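Local structure of DegV family protein (2DT8) at residues A[11-16]-A[125-130]; A[24-29]-A[70-75]; A[82-87]-A[144-149]; A[185-190]-A[209-214]. The protein binds fatty acids, here holding a palmitic acid, and also carries a zinc ion, though its biological role is not firmly known. All coordinates share one frame; numbering follows the deposited sequence.

Interaction 1 (A[11-16]-A[125-130]); sequences SDLPQD and MVLRAK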
loop_
_atom_site.group_PDB
_atom_site.type_symbol
_atom_site.label_atom_id
_atom_site.label_comp_id
_atom_site.label_asym_id
_atom_site.label_seq_id
_atom_site.Cartn_x
_atom_site.Cartn_y
_atom_site.Cartn_z
ATOM N N SER A 11 -0.930 4.542 -2.795
ATOM C CA SER A 11 0.467 4.107 -2.749
ATOM C C SER A 11 1.141 4.767 -1.533
ATOM O O SER A 11 2.249 4.408 -1.152
ATOM C CB SER A 11 1.196 4.471 -4.046
ATOM O OG SER A 11 1.056 5.840 -4.375
ATOM N N ASP A 12 0.454 5.742 -0.935
ATOM C CA ASP A 12 0.913 6.408 0.289
ATOM C C ASP A 12 2.368 6.883 0.304
ATOM O O ASP A 12 3.073 6.750 1.314
ATOM C CB ASP A 12 0.670 5.485 1.497
ATOM C CG ASP A 12 -0.818 5.255 1.790
ATOM O OD1 ASP A 12 -1.654 6.024 1.262
ATOM O OD2 ASP A 12 -1.147 4.317 2.555
ATOM N N LEU A 13 2.809 7.464 -0.803
ATOM C CA LEU A 13 4.177 7.973 -0.903
ATOM C C LEU A 13 4.285 9.377 -0.330
ATOM O O LEU A 13 3.411 10.203 -0.563
ATOM C CB LEU A 13 4.601 8.034 -2.367
ATOM C CG LEU A 13 4.945 6.700 -3.021
ATOM C CD1 LEU A 13 4.995 6.859 -4.528
ATOM C CD2 LEU A 13 6.278 6.216 -2.469
ATOM N N PRO A 14 5.361 9.665 0.414
ATOM C CA PRO A 14 5.534 11.006 0.987
ATOM C C PRO A 14 5.638 11.968 -0.199
ATOM O O PRO A 14 6.030 11.600 -1.299
ATOM C CB PRO A 14 6.867 10.908 1.715
ATOM C CG PRO A 14 7.011 9.462 2.021
ATOM C CD PRO A 14 6.452 8.763 0.816
ATOM N N GLN A 15 5.234 13.215 0.100
ATOM C CA GLN A 15 5.319 14.217 -0.944
ATOM C C GLN A 15 6.742 14.546 -1.402
ATOM O O GLN A 15 6.980 14.951 -2.533
ATOM C CB GLN A 15 4.760 15.567 -0.374
ATOM C CG GLN A 15 4.710 16.785 -1.318
ATOM C CD GLN A 15 6.076 17.402 -1.652
ATOM O OE1 GLN A 15 6.988 17.474 -0.808
ATOM N NE2 GLN A 15 6.207 17.877 -2.889
ATOM N N ASP A 16 7.661 14.355 -0.438
ATOM C CA ASP A 16 9.047 14.622 -0.771
ATOM C C ASP A 16 9.805 13.648 -1.679
ATOM O O ASP A 16 10.989 13.800 -1.953
ATOM C CB ASP A 16 9.746 14.618 0.532
ATOM C CG ASP A 16 9.703 13.273 1.220
ATOM O OD1 ASP A 16 9.913 12.250 0.533
ATOM O OD2 ASP A 16 9.467 13.230 2.444
HETATM N N MSE A 125 7.219 -0.193 -4.979
HETATM C CA MSE A 125 7.406 -0.666 -6.348
HETATM C C MSE A 125 7.493 0.532 -7.297
HETATM O O MSE A 125 8.243 0.512 -8.273
HETATM C CB MSE A 125 6.274 -1.609 -6.747
HETATM C CG MSE A 125 6.250 -2.850 -5.887
HETATM SE SE MSE A 125 5.108 -4.207 -6.590
HETATM C CE MSE A 125 4.897 -5.286 -5.025
ATOM N N VAL A 126 6.728 1.583 -7.015
ATOM C CA VAL A 126 6.795 2.793 -7.827
ATOM C C VAL A 126 8.211 3.364 -7.713
ATOM O O VAL A 126 8.821 3.734 -8.712
ATOM C CB VAL A 126 5.769 3.846 -7.334
ATOM C CG1 VAL A 126 6.014 5.186 -7.996
ATOM C CG2 VAL A 126 4.375 3.368 -7.629
ATOM N N LEU A 127 8.735 3.415 -6.493
ATOM C CA LEU A 127 10.078 3.932 -6.282
ATOM C C LEU A 127 11.136 3.063 -6.967
ATOM O O LEU A 127 12.095 3.587 -7.531
ATOM C CB LEU A 127 10.371 4.037 -4.783
ATOM C CG LEU A 127 9.518 5.063 -4.027
ATOM C CD1 LEU A 127 9.838 4.966 -2.542
ATOM C CD2 LEU A 127 9.769 6.481 -4.538
ATOM N N ARG A 128 10.961 1.744 -6.942
ATOM C CA ARG A 128 11.935 0.856 -7.580
ATOM C C ARG A 128 11.898 1.058 -9.095
ATOM O O ARG A 128 12.944 1.108 -9.745
ATOM C CB ARG A 128 11.630 -0.598 -7.236
ATOM C CG ARG A 128 12.548 -1.623 -7.899
ATOM C CD ARG A 128 14.012 -1.385 -7.585
ATOM N NE ARG A 128 14.813 -2.529 -8.035
ATOM C CZ ARG A 128 16.129 -2.496 -8.225
ATOM N NH1 ARG A 128 16.805 -1.378 -8.009
ATOM N NH2 ARG A 128 16.770 -3.583 -8.634
ATOM N N ALA A 129 10.697 1.187 -9.656
ATOM C CA ALA A 129 10.563 1.409 -11.093
ATOM C C ALA A 129 11.237 2.732 -11.472
ATOM O O ALA A 129 11.962 2.816 -12.463
ATOM C CB ALA A 129 9.076 1.432 -11.487
ATOM N N LYS A 130 11.009 3.766 -10.670
ATOM C CA LYS A 130 11.608 5.070 -10.932
ATOM C C LYS A 130 13.134 4.998 -10.901
ATOM O O LYS A 130 13.808 5.573 -11.754
ATOM C CB LYS A 130 11.132 6.083 -9.889
ATOM C CG LYS A 130 11.982 7.339 -9.865
ATOM C CD LYS A 130 11.515 8.390 -10.862
ATOM C CE LYS A 130 10.979 7.808 -12.156
ATOM N NZ LYS A 130 10.481 8.891 -13.043
#
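L13 lays its forked end over V126 and L127, which are consecutive residues of helix 120-135, and each methyl of the fork has its own partner. CD2 takes L127, lying 3.8 Å from L127 CD1, and the two leucine ends lie side by side, pointing opposite ways, so they meet alongside rather than end to end. CD1 takes V126, 4.0 Å from V126 CG1. The fork is aimed by L13 CG standing anti to the carbonyl carbon (chi1 -75°), which carries both methyls out toward the helix. Branched aliphatic residues suit the place: both L13 and V126 are buried, and a leucine fork can touch two consecutive helix residues at once. An alanine here is likely to open a gap above V126 and L127, with the loop losing its grip on the helix. Further along, L127 packs on L17 and L21, and L13 itself touches R18. The loop is also held from its polar side, where the D12 carboxylate bonds to S119, W40 and the backbone N of G261. P14 then stands at the N-cap of helix 15-18. The contact joins the loop after strand 3-8 to helix 120-135, which packs on that strand through V126 and A129, in keeping with the Rossmann-like alpha/beta layering of the N-terminal half.

Interaction 2 (A[24-29]-A[70-75]); sequences RVVPLY and ARVYRE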
loop_
_atom_site.group_PDB
_atom_site.type_symbol
_atom_site.label_atom_id
_atom_site.label_comp_id
_atom_site.label_asym_id
_atom_site.label_seq_id
_atom_site.Cartn_x
_atom_site.Cartn_y
_atom_site.Cartn_z
ATOM N N ARG A 24 3.088 10.860 -11.061
ATOM C CA ARG A 24 1.787 11.516 -11.055
ATOM C C ARG A 24 0.830 10.666 -10.235
ATOM O O ARG A 24 0.854 9.442 -10.310
ATOM C CB ARG A 24 1.305 11.707 -12.490
ATOM C CG ARG A 24 2.315 12.529 -13.292
ATOM C CD ARG A 24 1.852 12.834 -14.695
ATOM N NE ARG A 24 2.872 13.598 -15.410
ATOM C CZ ARG A 24 2.610 14.631 -16.200
ATOM N NH1 ARG A 24 1.358 15.030 -16.381
ATOM N NH2 ARG A 24 3.602 15.265 -16.809
ATOM N N VAL A 25 -0.007 11.317 -9.438
ATOM C CA VAL A 25 -0.919 10.591 -8.573
ATOM C C VAL A 25 -2.388 10.883 -8.843
ATOM O O VAL A 25 -2.814 12.035 -8.873
ATOM C CB VAL A 25 -0.603 10.910 -7.094
ATOM C CG1 VAL A 25 -1.499 10.085 -6.175
ATOM C CG2 VAL A 25 0.862 10.635 -6.803
ATOM N N VAL A 26 -3.154 9.816 -9.042
ATOM C CA VAL A 26 -4.590 9.913 -9.278
ATOM C C VAL A 26 -5.219 9.629 -7.917
ATOM O O VAL A 26 -5.014 8.562 -7.342
ATOM C CB VAL A 26 -5.044 8.859 -10.301
ATOM C CG1 VAL A 26 -6.547 8.933 -10.486
ATOM C CG2 VAL A 26 -4.311 9.079 -11.640
ATOM N N PRO A 27 -5.992 10.581 -7.377
ATOM C CA PRO A 27 -6.603 10.357 -6.066
ATOM C C PRO A 27 -7.806 9.442 -5.968
ATOM O O PRO A 27 -8.586 9.317 -6.912
ATOM C CB PRO A 27 -6.964 11.771 -5.616
ATOM C CG PRO A 27 -7.349 12.427 -6.894
ATOM C CD PRO A 27 -6.262 11.946 -7.864
ATOM N N LEU A 28 -7.916 8.782 -4.817
ATOM C CA LEU A 28 -9.084 7.982 -4.486
ATOM C C LEU A 28 -9.812 8.864 -3.462
ATOM O O LEU A 28 -9.267 9.895 -3.014
ATOM C CB LEU A 28 -8.720 6.621 -3.890
ATOM C CG LEU A 28 -8.605 5.541 -4.980
ATOM C CD1 LEU A 28 -7.239 5.614 -5.660
ATOM C CD2 LEU A 28 -8.839 4.160 -4.384
ATOM N N TYR A 29 -11.025 8.472 -3.087
ATOM C CA TYR A 29 -11.836 9.279 -2.193
ATOM C C TYR A 29 -12.399 8.549 -1.005
ATOM O O TYR A 29 -12.625 7.343 -1.041
ATOM C CB TYR A 29 -13.009 9.883 -2.970
ATOM C CG TYR A 29 -12.607 10.494 -4.283
ATOM C CD1 TYR A 29 -12.434 9.702 -5.419
ATOM C CD2 TYR A 29 -12.354 11.855 -4.378
ATOM C CE1 TYR A 29 -12.010 10.259 -6.626
ATOM C CE2 TYR A 29 -11.929 12.424 -5.581
ATOM C CZ TYR A 29 -11.761 11.620 -6.693
ATOM O OH TYR A 29 -11.348 12.177 -7.877
ATOM N N ALA A 70 -7.810 9.017 -17.560
ATOM C CA ALA A 70 -7.553 9.487 -18.920
ATOM C C ALA A 70 -6.963 10.889 -18.963
ATOM O O ALA A 70 -6.085 11.171 -19.776
ATOM C CB ALA A 70 -8.831 9.427 -19.747
ATOM N N ARG A 71 -7.483 11.840 -18.111
ATOM C CA ARG A 71 -6.910 13.185 -18.055
ATOM C C ARG A 71 -5.431 13.124 -17.693
ATOM O O ARG A 71 -4.612 13.836 -18.280
ATOM C CB ARG A 71 -7.646 14.047 -17.032
ATOM C CG ARG A 71 -7.069 15.456 -16.875
ATOM C CD ARG A 71 -7.813 16.302 -15.833
ATOM N NE ARG A 71 -8.752 15.529 -15.020
ATOM C CZ ARG A 71 -9.893 15.022 -15.480
ATOM N NH1 ARG A 71 -10.325 15.356 -16.691
ATOM N NH2 ARG A 71 -10.602 14.182 -14.736
ATOM N N VAL A 72 -5.045 12.329 -16.736
ATOM C CA VAL A 72 -3.661 12.222 -16.309
ATOM C C VAL A 72 -2.820 11.579 -17.421
ATOM O O VAL A 72 -1.745 12.076 -17.742
ATOM C CB VAL A 72 -3.568 11.446 -14.971
ATOM C CG1 VAL A 72 -2.118 11.216 -14.585
ATOM C CG2 VAL A 72 -4.272 12.255 -13.869
ATOM N N TYR A 73 -3.315 10.503 -18.035
ATOM C CA TYR A 73 -2.551 9.856 -19.096
ATOM C C TYR A 73 -2.336 10.814 -20.262
ATOM O O TYR A 73 -1.233 10.905 -20.802
ATOM C CB TYR A 73 -3.259 8.591 -19.618
ATOM C CG TYR A 73 -3.361 7.447 -18.625
ATOM C CD1 TYR A 73 -2.513 7.371 -17.512
ATOM C CD2 TYR A 73 -4.280 6.417 -18.818
ATOM C CE1 TYR A 73 -2.582 6.302 -16.623
ATOM C CE2 TYR A 73 -4.353 5.341 -17.940
ATOM C CZ TYR A 73 -3.504 5.286 -16.841
ATOM O OH TYR A 73 -3.591 4.229 -15.972
ATOM N N ARG A 74 -3.324 11.560 -20.649
ATOM C CA ARG A 74 -3.281 12.485 -21.774
ATOM C C ARG A 74 -2.247 13.587 -21.530
ATOM O O ARG A 74 -1.501 13.982 -22.417
ATOM C CB ARG A 74 -4.659 13.117 -21.996
ATOM C CG ARG A 74 -4.666 14.167 -23.094
ATOM C CD ARG A 74 -6.079 14.550 -23.532
ATOM N NE ARG A 74 -6.945 14.904 -22.411
ATOM C CZ ARG A 74 -7.845 14.089 -21.869
ATOM N NH1 ARG A 74 -8.057 12.878 -22.380
ATOM N NH2 ARG A 74 -8.538 14.486 -20.811
ATOM N N GLU A 75 -2.232 14.021 -20.258
ATOM C CA GLU A 75 -1.321 15.100 -19.927
ATOM C C GLU A 75 0.136 14.598 -19.903
ATOM O O GLU A 75 1.065 15.243 -20.371
ATOM C CB GLU A 75 -1.683 15.682 -18.532
ATOM C CG GLU A 75 -2.943 16.535 -18.567
ATOM C CD GLU A 75 -3.425 16.948 -17.190
ATOM O OE1 GLU A 75 -3.020 16.309 -16.192
ATOM O OE2 GLU A 75 -4.229 17.900 -17.105
HETATM O O HOH W 1 -0.978 14.790 -14.690
#
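NH1 of R24 donates to a water 2.9 Å away, and the same water donates a hydrogen bond to OE1 of E75 at 3.0 Å. The water bridges opposite charges that stand too far apart for a direct salt bridge, NH1 of R24 lying 4.6 Å from OE1 of E75, with the guanidinium and carboxylate planes turned 58° apart. R24 gets there by an extended chain from CG to NE, which runs out over the end of the helix until NH1 comes 3.8 Å from E75 CB. Long charged side chains suit this outer margin, where their ends can meet water while their carbons pack. Further in the contact turns apolar. V72 divides its two methyls: CG1 sits 4.0 Å from R24 CB, and CG2 meets V26 CG2 at 3.9 Å. Compact beta-branched side chains allow strand and helix to lie close, their axes 9.4 Å apart and running almost antiparallel at 165°. Helix 66-76, which also supplies the zinc ligand E67, thus lies along strand 24-32 and over strand 3-8, with V72 and V26 both reaching V6 and Y73 turning to helix 95-103.

Interaction 3 (A[82-87]-A[144-149]); sequences HVLSLH and AELERL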
loop_
_atom_site.group_PDB
_atom_site.type_symbol
_atom_site.label_atom_id
_atom_site.label_comp_id
_atom_site.label_asym_id
_atom_site.label_seq_id
_atom_site.Cartn_x
_atom_site.Cartn_y
_atom_site.Cartn_z
ATOM N N HIS A 82 5.393 6.910 -23.227
ATOM C CA HIS A 82 4.684 5.798 -22.614
ATOM C C HIS A 82 4.424 6.077 -21.141
ATOM O O HIS A 82 5.186 6.805 -20.499
ATOM C CB HIS A 82 5.544 4.530 -22.749
ATOM C CG HIS A 82 4.792 3.251 -22.543
ATOM N ND1 HIS A 82 4.205 2.564 -23.583
ATOM C CD2 HIS A 82 4.525 2.537 -21.422
ATOM C CE1 HIS A 82 3.610 1.480 -23.112
ATOM N NE2 HIS A 82 3.789 1.441 -21.805
ATOM N N VAL A 83 3.347 5.490 -20.623
ATOM C CA VAL A 83 2.985 5.640 -19.221
ATOM C C VAL A 83 2.960 4.275 -18.546
ATOM O O VAL A 83 2.353 3.326 -19.054
ATOM C CB VAL A 83 1.581 6.276 -19.062
ATOM C CG1 VAL A 83 1.127 6.206 -17.597
ATOM C CG2 VAL A 83 1.617 7.726 -19.498
ATOM N N LEU A 84 3.652 4.168 -17.415
ATOM C CA LEU A 84 3.661 2.939 -16.637
ATOM C C LEU A 84 2.801 3.319 -15.429
ATOM O O LEU A 84 3.167 4.222 -14.668
ATOM C CB LEU A 84 5.093 2.584 -16.232
ATOM C CG LEU A 84 5.242 1.374 -15.313
ATOM C CD1 LEU A 84 4.584 0.149 -15.937
ATOM C CD2 LEU A 84 6.733 1.115 -15.079
ATOM N N SER A 85 1.658 2.647 -15.286
ATOM C CA SER A 85 0.665 2.933 -14.241
ATOM C C SER A 85 0.598 1.781 -13.231
ATOM O O SER A 85 0.126 0.691 -13.562
ATOM C CB SER A 85 -0.690 3.126 -14.940
ATOM O OG SER A 85 -1.541 4.047 -14.266
ATOM N N LEU A 86 1.066 2.030 -12.007
ATOM C CA LEU A 86 1.132 1.034 -10.929
ATOM C C LEU A 86 0.027 1.279 -9.900
ATOM O O LEU A 86 -0.155 2.378 -9.394
ATOM C CB LEU A 86 2.496 1.094 -10.236
ATOM C CG LEU A 86 3.591 0.248 -10.891
ATOM C CD1 LEU A 86 3.758 0.633 -12.341
ATOM C CD2 LEU A 86 4.895 0.423 -10.132
ATOM N N HIS A 87 -0.683 0.171 -9.620
ATOM C CA HIS A 87 -1.769 0.294 -8.666
ATOM C C HIS A 87 -2.131 -0.766 -7.572
ATOM O O HIS A 87 -1.694 -1.908 -7.634
ATOM C CB HIS A 87 -3.036 0.441 -9.532
ATOM C CG HIS A 87 -2.905 1.698 -10.351
ATOM N ND1 HIS A 87 -3.032 2.943 -9.829
ATOM C CD2 HIS A 87 -2.639 1.816 -11.720
ATOM C CE1 HIS A 87 -2.844 3.790 -10.861
ATOM N NE2 HIS A 87 -2.608 3.143 -12.004
ATOM N N ALA A 144 9.935 -6.611 -15.847
ATOM C CA ALA A 144 10.441 -7.886 -15.367
ATOM C C ALA A 144 10.768 -7.785 -13.878
ATOM O O ALA A 144 10.500 -8.711 -13.106
ATOM C CB ALA A 144 11.689 -8.298 -16.169
ATOM N N GLU A 145 11.366 -6.661 -13.485
ATOM C CA GLU A 145 11.704 -6.447 -12.083
ATOM C C GLU A 145 10.427 -6.322 -11.246
ATOM O O GLU A 145 10.357 -6.846 -10.132
ATOM C CB GLU A 145 12.572 -5.194 -11.930
ATOM C CG GLU A 145 12.812 -4.755 -10.477
ATOM C CD GLU A 145 13.727 -5.676 -9.676
ATOM O OE1 GLU A 145 14.034 -6.797 -10.137
ATOM O OE2 GLU A 145 14.136 -5.274 -8.559
ATOM N N LEU A 146 9.417 -5.636 -11.780
ATOM C CA LEU A 146 8.170 -5.484 -11.038
ATOM C C LEU A 146 7.510 -6.839 -10.818
ATOM O O LEU A 146 6.931 -7.093 -9.761
ATOM C CB LEU A 146 7.222 -4.535 -11.771
ATOM C CG LEU A 146 7.615 -3.055 -11.681
ATOM C CD1 LEU A 146 6.726 -2.218 -12.590
ATOM C CD2 LEU A 146 7.481 -2.584 -10.227
ATOM N N GLU A 147 7.596 -7.719 -11.813
ATOM C CA GLU A 147 7.020 -9.052 -11.666
ATOM C C GLU A 147 7.779 -9.826 -10.577
ATOM O O GLU A 147 7.171 -10.566 -9.791
ATOM C CB GLU A 147 7.045 -9.791 -13.009
ATOM C CG GLU A 147 6.563 -11.243 -12.975
ATOM C CD GLU A 147 5.118 -11.431 -12.526
ATOM O OE1 GLU A 147 4.367 -10.441 -12.430
ATOM O OE2 GLU A 147 4.734 -12.595 -12.278
ATOM N N ARG A 148 9.100 -9.638 -10.504
ATOM C CA ARG A 148 9.877 -10.308 -9.469
ATOM C C ARG A 148 9.399 -9.838 -8.101
ATOM O O ARG A 148 9.218 -10.641 -7.194
ATOM C CB ARG A 148 11.372 -10.000 -9.612
ATOM C CG ARG A 148 12.251 -10.715 -8.588
ATOM C CD ARG A 148 13.721 -10.325 -8.717
ATOM N NE ARG A 148 14.018 -8.963 -8.265
ATOM C CZ ARG A 148 14.278 -8.619 -7.007
ATOM N NH1 ARG A 148 14.273 -9.532 -6.044
ATOM N NH2 ARG A 148 14.553 -7.353 -6.718
ATOM N N LEU A 149 9.201 -8.528 -7.954
ATOM C CA LEU A 149 8.747 -7.987 -6.680
ATOM C C LEU A 149 7.336 -8.468 -6.336
ATOM O O LEU A 149 7.040 -8.768 -5.180
ATOM C CB LEU A 149 8.788 -6.455 -6.698
ATOM C CG LEU A 149 10.166 -5.798 -6.845
ATOM C CD1 LEU A 149 10.052 -4.316 -6.473
ATOM C CD2 LEU A 149 11.195 -6.489 -5.960
#
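L146 pushes its two methyls tip to tip against L86 and L84, alternate residues on one face of strand 82-87. Its CD2 lies 4.0 Å from L86 CD2, while CD1 reaches both strand leucines and comes 4.2 Å from L84 CD2. Different first torsions bring the strand leucines together on this target: L84 has CG anti to its backbone N (chi1 175°), whereas in L86 it is anti to the carbonyl carbon. Flexible, forked leucines suit a helix that stands well off its strand, since their ends must bridge the distance. This is the layered packing of a Rossmann-like alpha/beta domain, with helix 139-151 on one face of the parallel strands and helix 95-103 on the other. Around the leucines, V126 backs L86, selenomethionine M125 backs L146, and V142 and L143 flank L84. On the strand's other face S85 OG and H87 NE2 share a hydrogen bond of 2.7 Å, with OG in the plane of the imidazole at its edge. D8 holds H87 ND1. On the flank facing helix 120-135, R148 holds the E145 carboxylate in a bidentate salt bridge, NE to OE1 at 2.9 Å and NH2 to OE2 at 2.8 Å, and R128 adds another.

Interaction 4 (A[185-190]-A[209-214]); sequences KPVLTL and EEILKA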
loop_
_atom_site.group_PDB
_atom_site.type_symbol
_atom_site.label_atom_id
_atom_site.label_comp_id
_atom_site.label_asym_id
_atom_site.label_seq_id
_atom_site.Cartn_x
_atom_site.Cartn_y
_atom_site.Cartn_z
ATOM N N LYS A 185 -4.039 -10.462 19.585
ATOM C CA LYS A 185 -3.694 -9.471 18.560
ATOM C C LYS A 185 -3.489 -10.225 17.260
ATOM O O LYS A 185 -2.736 -11.191 17.219
ATOM C CB LYS A 185 -2.408 -8.718 18.913
ATOM C CG LYS A 185 -2.419 -8.077 20.293
ATOM C CD LYS A 185 -3.636 -7.187 20.524
ATOM C CE LYS A 185 -3.605 -6.627 21.942
ATOM N NZ LYS A 185 -4.787 -5.775 22.235
ATOM N N PRO A 186 -4.152 -9.795 16.178
ATOM C CA PRO A 186 -4.019 -10.468 14.886
ATOM C C PRO A 186 -2.807 -10.022 14.086
ATOM O O PRO A 186 -2.429 -8.852 14.120
ATOM C CB PRO A 186 -5.314 -10.096 14.178
ATOM C CG PRO A 186 -5.507 -8.663 14.622
ATOM C CD PRO A 186 -5.161 -8.718 16.114
ATOM N N VAL A 187 -2.185 -10.970 13.394
ATOM C CA VAL A 187 -1.058 -10.654 12.530
ATOM C C VAL A 187 -1.543 -11.065 11.151
ATOM O O VAL A 187 -1.949 -12.212 10.929
ATOM C CB VAL A 187 0.208 -11.422 12.932
ATOM C CG1 VAL A 187 1.338 -11.096 11.962
ATOM C CG2 VAL A 187 0.610 -11.021 14.355
ATOM N N LEU A 188 -1.521 -10.112 10.232
ATOM C CA LEU A 188 -2.034 -10.334 8.887
ATOM C C LEU A 188 -1.000 -10.119 7.791
ATOM O O LEU A 188 0.052 -9.528 8.016
ATOM C CB LEU A 188 -3.212 -9.382 8.647
ATOM C CG LEU A 188 -4.327 -9.424 9.701
ATOM C CD1 LEU A 188 -5.437 -8.463 9.306
ATOM C CD2 LEU A 188 -4.870 -10.835 9.829
ATOM N N THR A 189 -1.325 -10.594 6.593
ATOM C CA THR A 189 -0.444 -10.435 5.437
ATOM C C THR A 189 -1.337 -10.363 4.200
ATOM O O THR A 189 -2.559 -10.218 4.312
ATOM C CB THR A 189 0.560 -11.637 5.333
ATOM O OG1 THR A 189 1.508 -11.396 4.281
ATOM C CG2 THR A 189 -0.175 -12.943 5.053
ATOM N N LEU A 190 -0.720 -10.393 3.025
ATOM C CA LEU A 190 -1.464 -10.430 1.773
ATOM C C LEU A 190 -0.825 -11.513 0.917
ATOM O O LEU A 190 0.394 -11.670 0.920
ATOM C CB LEU A 190 -1.393 -9.098 1.013
ATOM C CG LEU A 190 -2.316 -7.970 1.488
ATOM C CD1 LEU A 190 -1.631 -7.177 2.576
ATOM C CD2 LEU A 190 -2.662 -7.058 0.315
ATOM N N GLU A 209 7.074 -9.855 17.942
ATOM C CA GLU A 209 8.035 -10.950 17.877
ATOM C C GLU A 209 7.688 -11.916 16.742
ATOM O O GLU A 209 8.549 -12.415 16.031
ATOM C CB GLU A 209 8.154 -11.630 19.252
ATOM C CG GLU A 209 8.600 -10.643 20.336
ATOM C CD GLU A 209 8.759 -11.251 21.722
ATOM O OE1 GLU A 209 8.082 -12.250 22.031
ATOM O OE2 GLU A 209 9.556 -10.703 22.512
ATOM N N GLU A 210 6.399 -12.131 16.633
ATOM C CA GLU A 210 5.915 -13.019 15.595
ATOM C C GLU A 210 6.091 -12.424 14.196
ATOM O O GLU A 210 6.557 -13.075 13.269
ATOM C CB GLU A 210 4.352 -13.324 15.706
ATOM C CG GLU A 210 3.656 -13.985 14.512
ATOM C CD GLU A 210 4.325 -15.279 14.060
ATOM O OE1 GLU A 210 4.840 -16.023 14.923
ATOM O OE2 GLU A 210 4.322 -15.559 12.839
ATOM N N ILE A 211 6.100 -11.129 14.150
ATOM C CA ILE A 211 6.267 -10.483 12.863
ATOM C C ILE A 211 7.773 -10.522 12.494
ATOM O O ILE A 211 8.163 -10.818 11.362
ATOM C CB ILE A 211 5.845 -8.927 12.839
ATOM C CG1 ILE A 211 4.316 -8.829 12.835
ATOM C CG2 ILE A 211 6.442 -8.177 11.640
ATOM C CD1 ILE A 211 3.802 -7.412 13.040
ATOM N N LEU A 212 8.642 -10.387 13.547
ATOM C CA LEU A 212 10.083 -10.417 13.279
ATOM C C LEU A 212 10.553 -11.852 12.983
ATOM O O LEU A 212 11.460 -12.056 12.165
ATOM C CB LEU A 212 10.859 -9.835 14.465
ATOM C CG LEU A 212 12.349 -9.585 14.218
ATOM C CD1 LEU A 212 12.547 -8.355 13.342
ATOM C CD2 LEU A 212 13.049 -9.406 15.548
ATOM N N LYS A 213 9.854 -12.797 13.556
ATOM C CA LYS A 213 10.154 -14.193 13.272
ATOM C C LYS A 213 9.881 -14.460 11.788
ATOM O O LYS A 213 10.698 -15.071 11.097
ATOM C CB LYS A 213 9.280 -15.113 14.135
ATOM C CG LYS A 213 9.422 -16.594 13.795
ATOM C CD LYS A 213 8.500 -17.458 14.658
ATOM C CE LYS A 213 8.546 -18.921 14.232
ATOM N NZ LYS A 213 7.658 -19.776 15.081
ATOM N N ALA A 214 8.728 -14.006 11.308
ATOM C CA ALA A 214 8.353 -14.192 9.907
ATOM C C ALA A 214 9.335 -13.459 8.998
ATOM O O ALA A 214 9.734 -13.975 7.949
ATOM C CB ALA A 214 6.938 -13.674 9.667
#
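V187 and I211 cross at a slant, and the contact rests on one methyl of the first against the first carbon of the longer branch of the second. V187 CG1 lies 3.8 Å from I211 CG1, at the point where strand and helix backbones run nearest, the two CA atoms being 7.3 Å apart. I211 does not aim its CB straight at the strand. What brings the longer branch in is the first torsion: CG1 is anti to the carbonyl carbon (chi1 -75°), and the branch then continues extended to CD1. V187, by contrast, faces the helix directly, and its fork spreads over two consecutive helix residues. CG1 takes I211, and CG2 stands over the aliphatic part of E210, 4.3 Å from CG of that residue. E210 therefore lends its CG methylene to the border of the contact. Beta-branched valine suits an extended strand and is short enough for the close approach, while isoleucine adds length where the helix needs to reach further into the core. There I211 meets R156, F275 and L241. L190, further along the strand, touches the bound palmitic acid. Strand 185-191 forms a beta hairpin with strand 194-201, V187 bonding through its backbone to A198 and G199. Helix 204-219 follows the hairpin and folds back onto its first strand, giving a beta-hairpin-plus-helix (beta-beta-alpha) unit in the C-terminal half of the DegV fold.

From the N terminus, interaction 1 opens first, in the loop after strand 3-8, and closes only at helix 120-135, more than a hundred residues later. Interaction 2 is nested inside that loop, joining strand 24-32 to helix 66-76. Interaction 3 opens at strand 82-87, still within it, but closes beyond it at helix 139-151, so interactions 1 and 3 cross; they also touch, as do interactions 2 and 3, where Y73 meets S85. Interactions 2 and 3 tie helices to strands of the N-terminal sheet, and interaction 1 ties a loop to a helix. Interaction 4 comes afterwards in series, on its own loop in the C-terminal half, with its centre about 24 Å from that of interaction 1.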